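Local coordinates for ORF10 (Moritella marina, PDB 6RIW), which forms the ketosynthase-chain length factor didomain of a polyunsaturated fatty acid synthase and probably catalyses chain-extending condensation of acyl groups on carrier protein, at residues V148-F153 against A934-K939; D152-H157 against L606-N611; K163-N168 against K954-S959; G187-L192 against V669-E674. One frame throughout, in Å; residues are numbered along the deposited sequence.

Contact 1: residues V148-F153 against A934-K939; sequences VLHPDF and AQFAGK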
loop_
_atom_site.group_PDB
_atom_site.type_symbol
_atom_site.label_atom_id
_atom_site.label_comp_id
_atom_site.label_asym_id
_atom_site.label_seq_id
_atom_site.Cartn_x
_atom_site.Cartn_y
_atom_site.Cartn_z
ATOM N N VAL A 148 25.360 30.518 2.123
ATOM C CA VAL A 148 25.959 30.770 0.817
ATOM C C VAL A 148 25.711 32.203 0.354
ATOM O O VAL A 148 26.627 32.879 -0.129
ATOM C CB VAL A 148 25.428 29.747 -0.208
ATOM C CG1 VAL A 148 25.832 30.129 -1.605
ATOM C CG2 VAL A 148 25.961 28.350 0.119
ATOM N N LEU A 149 24.478 32.690 0.502
ATOM C CA LEU A 149 24.009 33.897 -0.179
ATOM C C LEU A 149 23.960 35.125 0.717
ATOM O O LEU A 149 24.450 36.193 0.334
ATOM C CB LEU A 149 22.614 33.657 -0.770
ATOM C CG LEU A 149 22.501 32.510 -1.780
ATOM C CD1 LEU A 149 21.034 32.250 -2.144
ATOM C CD2 LEU A 149 23.320 32.825 -3.018
ATOM N N HIS A 150 23.381 34.994 1.897
ATOM C CA HIS A 150 23.000 36.143 2.693
ATOM C C HIS A 150 22.386 35.640 3.987
ATOM O O HIS A 150 21.495 34.774 3.949
ATOM C CB HIS A 150 22.006 37.019 1.912
ATOM C CG HIS A 150 21.859 38.404 2.454
ATOM N ND1 HIS A 150 21.389 38.659 3.726
ATOM C CD2 HIS A 150 22.094 39.614 1.886
ATOM C CE1 HIS A 150 21.352 39.964 3.925
ATOM N NE2 HIS A 150 21.780 40.565 2.825
ATOM N N PRO A 151 22.843 36.139 5.141
ATOM C CA PRO A 151 22.276 35.699 6.422
ATOM C C PRO A 151 20.787 35.954 6.546
ATOM O O PRO A 151 20.125 35.302 7.361
ATOM C CB PRO A 151 23.063 36.514 7.455
ATOM C CG PRO A 151 23.589 37.689 6.693
ATOM C CD PRO A 151 23.874 37.178 5.316
ATOM N N ASP A 152 20.236 36.872 5.761
ATOM C CA ASP A 152 18.810 37.172 5.801
ATOM C C ASP A 152 18.034 36.493 4.679
ATOM O O ASP A 152 16.847 36.782 4.497
ATOM C CB ASP A 152 18.599 38.690 5.755
ATOM C CG ASP A 152 19.226 39.401 6.955
ATOM O OD1 ASP A 152 19.184 38.853 8.089
ATOM O OD2 ASP A 152 19.772 40.509 6.766
ATOM N N PHE A 153 18.671 35.618 3.902
ATOM C CA PHE A 153 17.916 34.825 2.943
ATOM C C PHE A 153 16.846 34.008 3.665
ATOM O O PHE A 153 17.081 33.478 4.755
ATOM C CB PHE A 153 18.832 33.884 2.161
ATOM C CG PHE A 153 18.078 32.996 1.219
ATOM C CD1 PHE A 153 17.789 33.422 -0.065
ATOM C CD2 PHE A 153 17.605 31.757 1.629
ATOM C CE1 PHE A 153 17.064 32.624 -0.931
ATOM C CE2 PHE A 153 16.872 30.960 0.755
ATOM C CZ PHE A 153 16.610 31.398 -0.519
ATOM N N ALA A 934 27.542 37.887 -5.357
ATOM C CA ALA A 934 27.812 39.321 -5.466
ATOM C C ALA A 934 26.542 40.123 -5.702
ATOM O O ALA A 934 26.479 41.305 -5.351
ATOM C CB ALA A 934 28.801 39.576 -6.602
ATOM N N GLN A 935 25.534 39.514 -6.313
ATOM C CA GLN A 935 24.222 40.132 -6.427
ATOM C C GLN A 935 23.495 40.231 -5.089
ATOM O O GLN A 935 22.448 40.887 -5.013
ATOM C CB GLN A 935 23.379 39.333 -7.408
ATOM C CG GLN A 935 23.787 39.526 -8.842
ATOM C CD GLN A 935 23.147 40.753 -9.425
ATOM O OE1 GLN A 935 23.728 41.835 -9.406
ATOM N NE2 GLN A 935 21.923 40.603 -9.925
ATOM N N PHE A 936 24.003 39.568 -4.052
ATOM C CA PHE A 936 23.422 39.617 -2.719
ATOM C C PHE A 936 24.228 40.486 -1.764
ATOM O O PHE A 936 23.676 40.959 -0.768
ATOM C CB PHE A 936 23.328 38.196 -2.123
ATOM C CG PHE A 936 22.055 37.443 -2.472
ATOM C CD1 PHE A 936 21.988 36.647 -3.598
ATOM C CD2 PHE A 936 20.946 37.503 -1.635
ATOM C CE1 PHE A 936 20.837 35.955 -3.917
ATOM C CE2 PHE A 936 19.784 36.793 -1.933
ATOM C CZ PHE A 936 19.726 36.016 -3.076
ATOM N N ALA A 937 25.509 40.711 -2.055
ATOM C CA ALA A 937 26.424 41.317 -1.095
ATOM C C ALA A 937 25.945 42.695 -0.653
ATOM O O ALA A 937 25.614 43.547 -1.483
ATOM C CB ALA A 937 27.823 41.423 -1.708
ATOM N N GLY A 938 25.899 42.900 0.664
ATOM C CA GLY A 938 25.569 44.185 1.257
ATOM C C GLY A 938 24.148 44.672 1.060
ATOM O O GLY A 938 23.843 45.794 1.466
ATOM N N LYS A 939 23.260 43.875 0.464
ATOM C CA LYS A 939 21.902 44.323 0.179
ATOM C C LYS A 939 20.987 44.168 1.394
ATOM O O LYS A 939 21.219 43.335 2.274
ATOM C CB LYS A 939 21.319 43.553 -1.006
ATOM C CG LYS A 939 22.179 43.598 -2.250
ATOM C CD LYS A 939 21.907 44.852 -3.071
ATOM C CE LYS A 939 22.282 44.650 -4.545
ATOM N NZ LYS A 939 21.224 43.896 -5.294
#

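Contact 2: residues D152-H157 against L606-N611; sequences DFQLTH and LQQGIN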
loop_
_atom_site.group_PDB
_atom_site.type_symbol
_atom_site.label_atom_id
_atom_site.label_comp_id
_atom_site.label_asym_id
_atom_site.label_seq_id
_atom_site.Cartn_x
_atom_site.Cartn_y
_atom_site.Cartn_z
ATOM N N ASP A 152 20.236 36.872 5.761
ATOM C CA ASP A 152 18.810 37.172 5.801
ATOM C C ASP A 152 18.034 36.493 4.679
ATOM O O ASP A 152 16.847 36.782 4.497
ATOM C CB ASP A 152 18.599 38.690 5.755
ATOM C CG ASP A 152 19.226 39.401 6.955
ATOM O OD1 ASP A 152 19.184 38.853 8.089
ATOM O OD2 ASP A 152 19.772 40.509 6.766
ATOM N N PHE A 153 18.671 35.618 3.902
ATOM C CA PHE A 153 17.916 34.825 2.943
ATOM C C PHE A 153 16.846 34.008 3.665
ATOM O O PHE A 153 17.081 33.478 4.755
ATOM C CB PHE A 153 18.832 33.884 2.161
ATOM C CG PHE A 153 18.078 32.996 1.219
ATOM C CD1 PHE A 153 17.789 33.422 -0.065
ATOM C CD2 PHE A 153 17.605 31.757 1.629
ATOM C CE1 PHE A 153 17.064 32.624 -0.931
ATOM C CE2 PHE A 153 16.872 30.960 0.755
ATOM C CZ PHE A 153 16.610 31.398 -0.519
ATOM N N GLN A 154 15.665 33.909 3.055
ATOM C CA GLN A 154 14.572 33.107 3.600
ATOM C C GLN A 154 13.935 32.298 2.485
ATOM O O GLN A 154 13.508 32.857 1.474
ATOM C CB GLN A 154 13.484 33.970 4.241
ATOM C CG GLN A 154 13.834 34.638 5.533
ATOM C CD GLN A 154 12.655 35.454 5.999
ATOM O OE1 GLN A 154 12.216 36.369 5.307
ATOM N NE2 GLN A 154 12.108 35.104 7.141
ATOM N N LEU A 155 13.866 30.987 2.668
ATOM C CA LEU A 155 13.114 30.154 1.745
ATOM C C LEU A 155 11.623 30.234 2.056
ATOM O O LEU A 155 11.218 30.313 3.222
ATOM C CB LEU A 155 13.598 28.707 1.845
ATOM C CG LEU A 155 13.036 27.701 0.843
ATOM C CD1 LEU A 155 13.481 28.034 -0.561
ATOM C CD2 LEU A 155 13.561 26.317 1.261
ATOM N N THR A 156 10.801 30.199 1.013
ATOM C CA THR A 156 9.359 30.174 1.227
ATOM C C THR A 156 8.873 28.740 1.453
ATOM O O THR A 156 9.478 27.777 0.971
ATOM C CB THR A 156 8.611 30.808 0.050
ATOM O OG1 THR A 156 8.855 30.061 -1.143
ATOM C CG2 THR A 156 9.068 32.265 -0.159
ATOM N N HIS A 157 7.778 28.606 2.207
ATOM C CA HIS A 157 7.160 27.293 2.397
ATOM C C HIS A 157 6.649 26.725 1.062
ATOM O O HIS A 157 6.245 27.458 0.155
ATOM C CB HIS A 157 6.029 27.401 3.437
ATOM C CG HIS A 157 5.730 26.122 4.160
ATOM N ND1 HIS A 157 6.488 25.667 5.214
ATOM C CD2 HIS A 157 4.744 25.212 3.988
ATOM C CE1 HIS A 157 5.986 24.531 5.661
ATOM N NE2 HIS A 157 4.926 24.233 4.932
ATOM N N LEU A 606 12.044 36.650 -5.740
ATOM C CA LEU A 606 11.127 37.747 -6.026
ATOM C C LEU A 606 10.809 38.530 -4.763
ATOM O O LEU A 606 11.002 39.750 -4.698
ATOM C CB LEU A 606 9.847 37.185 -6.660
ATOM C CG LEU A 606 9.007 38.168 -7.475
ATOM C CD1 LEU A 606 9.831 38.732 -8.607
ATOM C CD2 LEU A 606 7.775 37.458 -7.996
ATOM N N GLN A 607 10.316 37.843 -3.735
ATOM C CA GLN A 607 9.824 38.563 -2.574
ATOM C C GLN A 607 10.938 39.289 -1.850
ATOM O O GLN A 607 10.697 40.365 -1.291
ATOM C CB GLN A 607 9.090 37.618 -1.628
ATOM C CG GLN A 607 7.729 37.216 -2.183
ATOM C CD GLN A 607 7.104 36.075 -1.438
ATOM O OE1 GLN A 607 7.291 35.919 -0.231
ATOM N NE2 GLN A 607 6.327 35.271 -2.153
ATOM N N GLN A 608 12.163 38.743 -1.863
ATOM C CA GLN A 608 13.219 39.384 -1.095
ATOM C C GLN A 608 13.892 40.514 -1.859
ATOM O O GLN A 608 14.683 41.250 -1.261
ATOM C CB GLN A 608 14.263 38.353 -0.652
ATOM C CG GLN A 608 13.662 37.332 0.341
ATOM C CD GLN A 608 14.696 36.796 1.319
ATOM O OE1 GLN A 608 15.487 35.945 0.962
ATOM N NE2 GLN A 608 14.668 37.275 2.563
ATOM N N GLY A 609 13.609 40.649 -3.147
ATOM C CA GLY A 609 14.049 41.798 -3.908
ATOM C C GLY A 609 15.326 41.605 -4.681
ATOM O O GLY A 609 15.947 42.599 -5.078
ATOM N N ILE A 610 15.741 40.367 -4.925
ATOM C CA ILE A 610 16.988 40.091 -5.632
ATOM C C ILE A 610 16.636 39.583 -7.021
ATOM O O ILE A 610 16.100 38.475 -7.176
ATOM C CB ILE A 610 17.860 39.088 -4.875
ATOM C CG1 ILE A 610 18.198 39.643 -3.493
ATOM C CG2 ILE A 610 19.132 38.783 -5.680
ATOM C CD1 ILE A 610 19.053 40.914 -3.499
ATOM N N ASN A 611 16.936 40.386 -8.035
ATOM C CA ASN A 611 16.531 40.109 -9.410
ATOM C C ASN A 611 17.710 39.430 -10.100
ATOM O O ASN A 611 18.577 40.087 -10.667
ATOM C CB ASN A 611 16.113 41.396 -10.132
ATOM C CG ASN A 611 15.747 41.162 -11.602
ATOM O OD1 ASN A 611 15.221 40.103 -11.971
ATOM N ND2 ASN A 611 16.006 42.165 -12.447
#

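Contact 3: residues K163-N168 against K954-S959; sequences KTHADN and KPQGIS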
loop_
_atom_site.group_PDB
_atom_site.type_symbol
_atom_site.label_atom_id
_atom_site.label_comp_id
_atom_site.label_asym_id
_atom_site.label_seq_id
_atom_site.Cartn_x
_atom_site.Cartn_y
_atom_site.Cartn_z
ATOM N N LYS A 163 -1.797 23.236 9.746
ATOM C CA LYS A 163 -1.638 22.337 10.876
ATOM C C LYS A 163 -2.201 20.975 10.503
ATOM O O LYS A 163 -3.333 20.870 10.018
ATOM C CB LYS A 163 -2.343 22.897 12.116
ATOM C CG LYS A 163 -1.616 24.086 12.712
ATOM C CD LYS A 163 -2.469 24.828 13.733
ATOM C CE LYS A 163 -1.589 25.453 14.818
ATOM N NZ LYS A 163 -2.386 26.329 15.723
ATOM N N THR A 164 -1.397 19.932 10.697
ATOM C CA THR A 164 -1.721 18.620 10.154
ATOM C C THR A 164 -1.525 17.552 11.218
ATOM O O THR A 164 -0.446 17.459 11.818
ATOM C CB THR A 164 -0.854 18.336 8.916
ATOM O OG1 THR A 164 -1.096 19.362 7.945
ATOM C CG2 THR A 164 -1.196 16.985 8.313
ATOM N N HIS A 165 -2.583 16.771 11.469
ATOM C CA HIS A 165 -2.532 15.679 12.440
ATOM C C HIS A 165 -1.596 14.579 11.952
ATOM O O HIS A 165 -1.663 14.152 10.791
ATOM C CB HIS A 165 -3.938 15.102 12.649
ATOM C CG HIS A 165 -4.088 14.239 13.873
ATOM N ND1 HIS A 165 -3.600 12.949 13.942
ATOM C CD2 HIS A 165 -4.726 14.464 15.052
ATOM C CE1 HIS A 165 -3.900 12.427 15.120
ATOM N NE2 HIS A 165 -4.591 13.321 15.812
ATOM N N ALA A 166 -0.754 14.095 12.868
ATOM C CA ALA A 166 0.234 13.055 12.553
ATOM C C ALA A 166 -0.367 11.819 11.893
ATOM O O ALA A 166 0.320 11.141 11.112
ATOM C CB ALA A 166 0.958 12.637 13.837
ATOM N N ASP A 167 -1.621 11.478 12.200
ATOM C CA ASP A 167 -2.214 10.280 11.592
ATOM C C ASP A 167 -2.276 10.384 10.066
ATOM O O ASP A 167 -2.428 9.367 9.386
ATOM C CB ASP A 167 -3.632 10.031 12.150
ATOM C CG ASP A 167 -3.642 9.398 13.558
ATOM O OD1 ASP A 167 -2.578 8.973 14.074
ATOM O OD2 ASP A 167 -4.745 9.327 14.160
ATOM N N ASN A 168 -2.190 11.596 9.506
ATOM C CA ASN A 168 -2.119 11.758 8.064
ATOM C C ASN A 168 -0.840 11.180 7.447
ATOM O O ASN A 168 -0.773 11.033 6.225
ATOM C CB ASN A 168 -2.252 13.241 7.724
ATOM C CG ASN A 168 -3.685 13.729 7.887
ATOM O OD1 ASN A 168 -4.586 13.239 7.208
ATOM N ND2 ASN A 168 -3.909 14.661 8.817
ATOM N N LYS A 954 6.930 19.611 15.669
ATOM C CA LYS A 954 6.925 19.492 17.115
ATOM C C LYS A 954 6.125 18.255 17.526
ATOM O O LYS A 954 4.989 18.077 17.052
ATOM C CB LYS A 954 6.307 20.748 17.721
ATOM C CG LYS A 954 6.110 20.668 19.225
ATOM C CD LYS A 954 5.443 21.956 19.737
ATOM C CE LYS A 954 5.629 22.137 21.240
ATOM N NZ LYS A 954 4.519 21.515 21.997
ATOM N N PRO A 955 6.669 17.386 18.386
ATOM C CA PRO A 955 5.910 16.206 18.845
ATOM C C PRO A 955 4.499 16.548 19.312
ATOM O O PRO A 955 4.305 17.365 20.225
ATOM C CB PRO A 955 6.775 15.655 19.987
ATOM C CG PRO A 955 8.200 16.070 19.610
ATOM C CD PRO A 955 8.045 17.421 18.924
ATOM N N GLN A 956 3.501 15.938 18.665
ATOM C CA GLN A 956 2.111 16.372 18.808
ATOM C C GLN A 956 1.408 15.827 20.047
ATOM O O GLN A 956 0.318 16.312 20.373
ATOM C CB GLN A 956 1.310 15.990 17.553
ATOM C CG GLN A 956 1.724 16.830 16.358
ATOM C CD GLN A 956 0.971 16.470 15.084
ATOM O OE1 GLN A 956 -0.067 15.822 15.119
ATOM N NE2 GLN A 956 1.493 16.921 13.949
ATOM N N GLY A 957 1.985 14.853 20.743
ATOM C CA GLY A 957 1.329 14.273 21.909
ATOM C C GLY A 957 0.043 13.535 21.609
ATOM O O GLY A 957 -0.933 13.676 22.360
ATOM N N ILE A 958 0.014 12.750 20.527
ATOM C CA ILE A 958 -1.214 12.069 20.128
ATOM C C ILE A 958 -1.498 10.954 21.116
ATOM O O ILE A 958 -0.618 10.150 21.435
ATOM C CB ILE A 958 -1.099 11.504 18.702
ATOM C CG1 ILE A 958 -0.767 12.606 17.692
ATOM C CG2 ILE A 958 -2.394 10.788 18.305
ATOM C CD1 ILE A 958 -1.787 13.740 17.622
ATOM N N SER A 959 -2.734 10.886 21.595
ATOM C CA SER A 959 -3.085 9.855 22.561
ATOM C C SER A 959 -3.240 8.498 21.877
ATOM O O SER A 959 -3.600 8.396 20.697
ATOM C CB SER A 959 -4.390 10.212 23.261
ATOM O OG SER A 959 -5.412 10.296 22.272
#

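Contact 4: residues G187-L192 against V669-E674; sequences GSHFAL and VYRCVE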
loop_
_atom_site.group_PDB
_atom_site.type_symbol
_atom_site.label_atom_id
_atom_site.label_comp_id
_atom_site.label_asym_id
_atom_site.label_seq_id
_atom_site.Cartn_x
_atom_site.Cartn_y
_atom_site.Cartn_z
ATOM N N GLY A 187 -14.842 -7.171 12.299
ATOM C CA GLY A 187 -14.141 -8.234 11.609
ATOM C C GLY A 187 -12.749 -7.804 11.158
ATOM O O GLY A 187 -12.208 -6.791 11.597
ATOM N N SER A 188 -12.149 -8.627 10.300
ATOM C CA SER A 188 -10.774 -8.388 9.853
ATOM C C SER A 188 -10.702 -7.171 8.942
ATOM O O SER A 188 -11.652 -6.849 8.225
ATOM C CB SER A 188 -10.223 -9.600 9.095
ATOM O OG SER A 188 -10.339 -10.778 9.857
ATOM N N HIS A 189 -9.550 -6.502 8.951
ATOM C CA HIS A 189 -9.369 -5.348 8.084
ATOM C C HIS A 189 -7.899 -5.190 7.738
ATOM O O HIS A 189 -7.030 -5.416 8.585
ATOM C CB HIS A 189 -9.912 -4.048 8.704
ATOM C CG HIS A 189 -9.517 -3.813 10.132
ATOM N ND1 HIS A 189 -8.444 -3.029 10.492
ATOM C CD2 HIS A 189 -10.094 -4.211 11.291
ATOM C CE1 HIS A 189 -8.354 -2.979 11.809
ATOM N NE2 HIS A 189 -9.347 -3.689 12.321
ATOM N N PHE A 190 -7.636 -4.833 6.481
ATOM C CA PHE A 190 -6.308 -4.439 6.029
ATOM C C PHE A 190 -6.460 -3.700 4.708
ATOM O O PHE A 190 -7.526 -3.702 4.091
ATOM C CB PHE A 190 -5.350 -5.634 5.899
ATOM C CG PHE A 190 -5.801 -6.718 4.925
ATOM C CD1 PHE A 190 -6.628 -7.753 5.347
ATOM C CD2 PHE A 190 -5.341 -6.722 3.608
ATOM C CE1 PHE A 190 -7.029 -8.776 4.434
ATOM C CE2 PHE A 190 -5.704 -7.731 2.707
ATOM C CZ PHE A 190 -6.552 -8.759 3.119
ATOM N N ALA A 191 -5.392 -3.017 4.316
ATOM C CA ALA A 191 -5.271 -2.426 2.991
ATOM C C ALA A 191 -4.314 -3.270 2.161
ATOM O O ALA A 191 -3.462 -3.991 2.697
ATOM C CB ALA A 191 -4.767 -0.983 3.073
ATOM N N LEU A 192 -4.462 -3.185 0.841
ATOM C CA LEU A 192 -3.549 -3.881 -0.058
ATOM C C LEU A 192 -3.237 -2.988 -1.247
ATOM O O LEU A 192 -3.957 -2.024 -1.528
ATOM C CB LEU A 192 -4.127 -5.231 -0.539
ATOM C CG LEU A 192 -5.392 -5.221 -1.406
ATOM C CD1 LEU A 192 -5.116 -4.956 -2.896
ATOM C CD2 LEU A 192 -6.110 -6.567 -1.285
ATOM N N VAL A 669 2.251 -7.755 9.358
ATOM C CA VAL A 669 2.717 -9.129 9.158
ATOM C C VAL A 669 1.690 -10.137 9.660
ATOM O O VAL A 669 1.468 -11.179 9.030
ATOM C CB VAL A 669 4.083 -9.344 9.836
ATOM C CG1 VAL A 669 4.440 -10.860 9.852
ATOM C CG2 VAL A 669 5.180 -8.563 9.104
ATOM N N TYR A 670 1.049 -9.862 10.801
ATOM C CA TYR A 670 0.060 -10.812 11.308
ATOM C C TYR A 670 -1.177 -10.877 10.410
ATOM O O TYR A 670 -1.758 -11.954 10.245
ATOM C CB TYR A 670 -0.300 -10.451 12.764
ATOM C CG TYR A 670 0.911 -10.406 13.691
ATOM C CD1 TYR A 670 1.979 -11.270 13.512
ATOM C CD2 TYR A 670 0.992 -9.482 14.733
ATOM C CE1 TYR A 670 3.103 -11.234 14.351
ATOM C CE2 TYR A 670 2.114 -9.440 15.579
ATOM C CZ TYR A 670 3.152 -10.319 15.383
ATOM O OH TYR A 670 4.254 -10.268 16.224
ATOM N N ARG A 671 -1.581 -9.761 9.789
ATOM C CA ARG A 671 -2.636 -9.860 8.782
ATOM C C ARG A 671 -2.193 -10.683 7.568
ATOM O O ARG A 671 -3.028 -11.353 6.946
ATOM C CB ARG A 671 -3.108 -8.473 8.337
ATOM C CG ARG A 671 -3.845 -7.669 9.433
ATOM C CD ARG A 671 -5.234 -8.242 9.788
ATOM N NE ARG A 671 -5.908 -7.412 10.797
ATOM C CZ ARG A 671 -7.028 -7.764 11.435
ATOM N NH1 ARG A 671 -7.569 -6.938 12.332
ATOM N NH2 ARG A 671 -7.615 -8.936 11.174
ATOM N N CYS A 672 -0.907 -10.637 7.201
ATOM C CA CYS A 672 -0.410 -11.499 6.121
ATOM C C CYS A 672 -0.491 -12.968 6.500
ATOM O O CYS A 672 -0.779 -13.826 5.651
ATOM C CB CYS A 672 1.045 -11.156 5.778
ATOM S SG CYS A 672 1.263 -9.600 4.887
ATOM N N VAL A 673 -0.164 -13.295 7.749
ATOM C CA VAL A 673 -0.275 -14.687 8.186
ATOM C C VAL A 673 -1.716 -15.170 8.037
ATOM O O VAL A 673 -1.982 -16.261 7.514
ATOM C CB VAL A 673 0.236 -14.817 9.631
ATOM C CG1 VAL A 673 -0.026 -16.221 10.185
ATOM C CG2 VAL A 673 1.739 -14.450 9.709
ATOM N N GLU A 674 -2.674 -14.352 8.498
ATOM C CA GLU A 674 -4.095 -14.666 8.355
ATOM C C GLU A 674 -4.490 -14.808 6.893
ATOM O O GLU A 674 -5.212 -15.744 6.519
ATOM C CB GLU A 674 -4.933 -13.573 9.017
ATOM C CG GLU A 674 -6.452 -13.686 8.808
ATOM C CD GLU A 674 -7.226 -12.596 9.580
ATOM O OE1 GLU A 674 -6.958 -11.373 9.395
ATOM O OE2 GLU A 674 -8.088 -12.971 10.393
HETATM O O HOH W 1 -10.116 -10.089 12.614
#

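Contact 1: residues V148-F153 against A934-K939
The Phe936 ring takes Leu149 over one face: Leu149 CB sits 4.0 Å from the ring centroid of Phe936, only 5° off the normal, a CH-pi contact, and the two methyls of Leu149 reach CD1, CE1 and CZ of the ring. Phe153 turns an edge to this ring, its CD1 coming within 4.3 Å of Phe936 CE2. The His150 imidazole is held at its edges. Its ND1 accepts the amide of Asp152 in the ring plane at 2.9 Å, and its NE2 donates to Lys939 O at 2.9 Å with an N-H...O angle of 155°, so both nitrogens are used and the ring's rotation is fixed. Phe936 O makes a close in-plane contact with His150 CD2, 3.4 Å away. CG anti to the backbone N (chi1 -163°) sets the start of the imidazole toward the 934-939 loop. Two beta turns face each other here, a type I turn from His150 to Phe153 and a type II turn from Phe936 to Lys939, in which Gly938 takes the positive phi. The first follows helix 129-148 in the ketosynthase half, the second helix 929-934. Helix 597-608 adds Leu605 against Phe936 and Ser604 against Phe153.

Contact 2: residues D152-H157 against L606-N611
Gln608 lays its amide against the backbone from Asp152 to Gln154 and grips it at two points. NE2 of Gln608 donates to Asp152 O at 3.0 Å, nearly straight at 163° and close to the plane of its own amide. The amide N of Gln154 returns a bond of 2.9 Å to Gln608 OE1, arriving from above the plane of that carbonyl, 41° out of it. Between these bonds OE1 lies 3.3 Å from Phe153 CA and also near Phe153 CD1, with the ring and amide planes steeply inclined. The Gln608 chain extends beyond CG, which sits anti to the carbonyl carbon (chi1 -65°), and thus carries the amide out from the helix to the loop. Helix 597-608 ends here in a Schellman motif, Gly609 turning away with positive phi and its N bonded to Leu606 O at 3.2 Å. The loop belongs to the first ketosynthase-family domain and the helix to the second, so the last helical turn joins the two halves of the didomain. An alanine in place of Gln608 would probably leave Asp152 O and the amide N of Gln154 without these mates and the loop less firmly held. A second bond from Gln608 NE2 reaches Asn942 O, tying in the segment that follows helix 929-934. The neighbouring glutamines serve that segment as well: Gln154 OE1 accepts the amide of Val944, and Gln607 OE1, resting 4.1 Å from Thr156 CG2, accepts that of Asn945.

Contact 3: residues K163-N168 against K954-S959
The two backbones come closest at Ala166 and Gln956, with CA atoms 7.3 Å apart, where the loop after Lys163 enters a 3-10 segment beginning at Ala166. Gln956 reaches across with an extended side chain whose amide pairs twice with the loop backbone: its NE2 donates to Thr164 O at 2.9 Å, nearly along the C=O axis, and its OE1 accepts Ala166 N at 2.9 Å. OE1 also rests on Ala166 CB at 3.6 Å. A leucine in place of Gln956 would probably leave Thr164 O and Ala166 N without their mates at the start of the turn. Beside this pairing Ile958 sets its CD1 over one face of the His165 ring, 3.4 Å from NE2, and packs its CG1 at 4.2 Å on Ala166 CB. The imidazole cannot turn easily, because its ND1 accepts the amide of Asp167 in the ring plane at 3.0 Å; Tyr82 adds an edge-to-face contact. Asp167 itself is salt-bridged to Arg873, linking the turn to the chain length factor half. With ND1 taking that amide, the neutral imidazole protonated on NE2 is the likely form; a second proton would have to displace that bond, and NE2, buried here under Ile958, has no modelled partner.

Contact 4: residues G187-L192 against V669-E674
The interface between the two thiolase-fold halves of the didomain brings strand 189-193 of the first against helix 668-682 of the second, and Arg671 on the helix reaches over Ser188 and His189. Its chain bends at chi2 (-70°), which directs CD toward the strand, and the guanidinium then lies with one face over the peptide between those two residues, His189 N standing 3.7 Å above its plane. This is packing over a face and not a hydrogen bond: Arg671 NE is 3.2 Å from His189 O, but the angle is too poor. NH1 of Arg671 lies over a face of the His189 imidazole, offset toward the rim and 3.7 Å from its NE2, the two planes being 48° apart. NH2 serves the polar side. It forms a salt bridge to Glu674 OE1 at 3.1 Å, in the guanidinium plane and on the syn lone pair of the carboxylate, and it also donates to a water 3.1 Å away that is hydrogen-bonded in turn to Ser188 OG. That hydroxyl lies 3.2 Å from Glu674 OE2. Phe770 adds a cation-pi contact to Arg671. The buried positive charge is probably balanced largely by Glu674, one helical turn along. Strand 189-193 pairs antiparallel with strand 659-663 of the other half, the continuous sheet across the interface by which thiolase-fold ketosynthases dimerise, built here within a single chain.

Overall arrangement
Contacts 1 and 2 form one unit: their centres are 10 Å apart, they share Asp152 and Phe153, and they touch where Phe936 CE2 meets Ile610 CG1 at 3.6 Å. Contact 3 continues the same pairing of the loop after helix 129-148 with the segment following helix 929-934, its centre 30 Å from that of contact 2 and the nearest atoms about 8 Å apart. Contact 4 lies deepest, 12 Å from the centre of the chain, 25 Å between centres from contact 3 and 55 Å from contact 1, and is nested in sequence inside the loops closed by both. Contacts 2 and 4 join the two ketosynthase-family halves directly. All four lie away from the magnesium site at Met1 and Lys286.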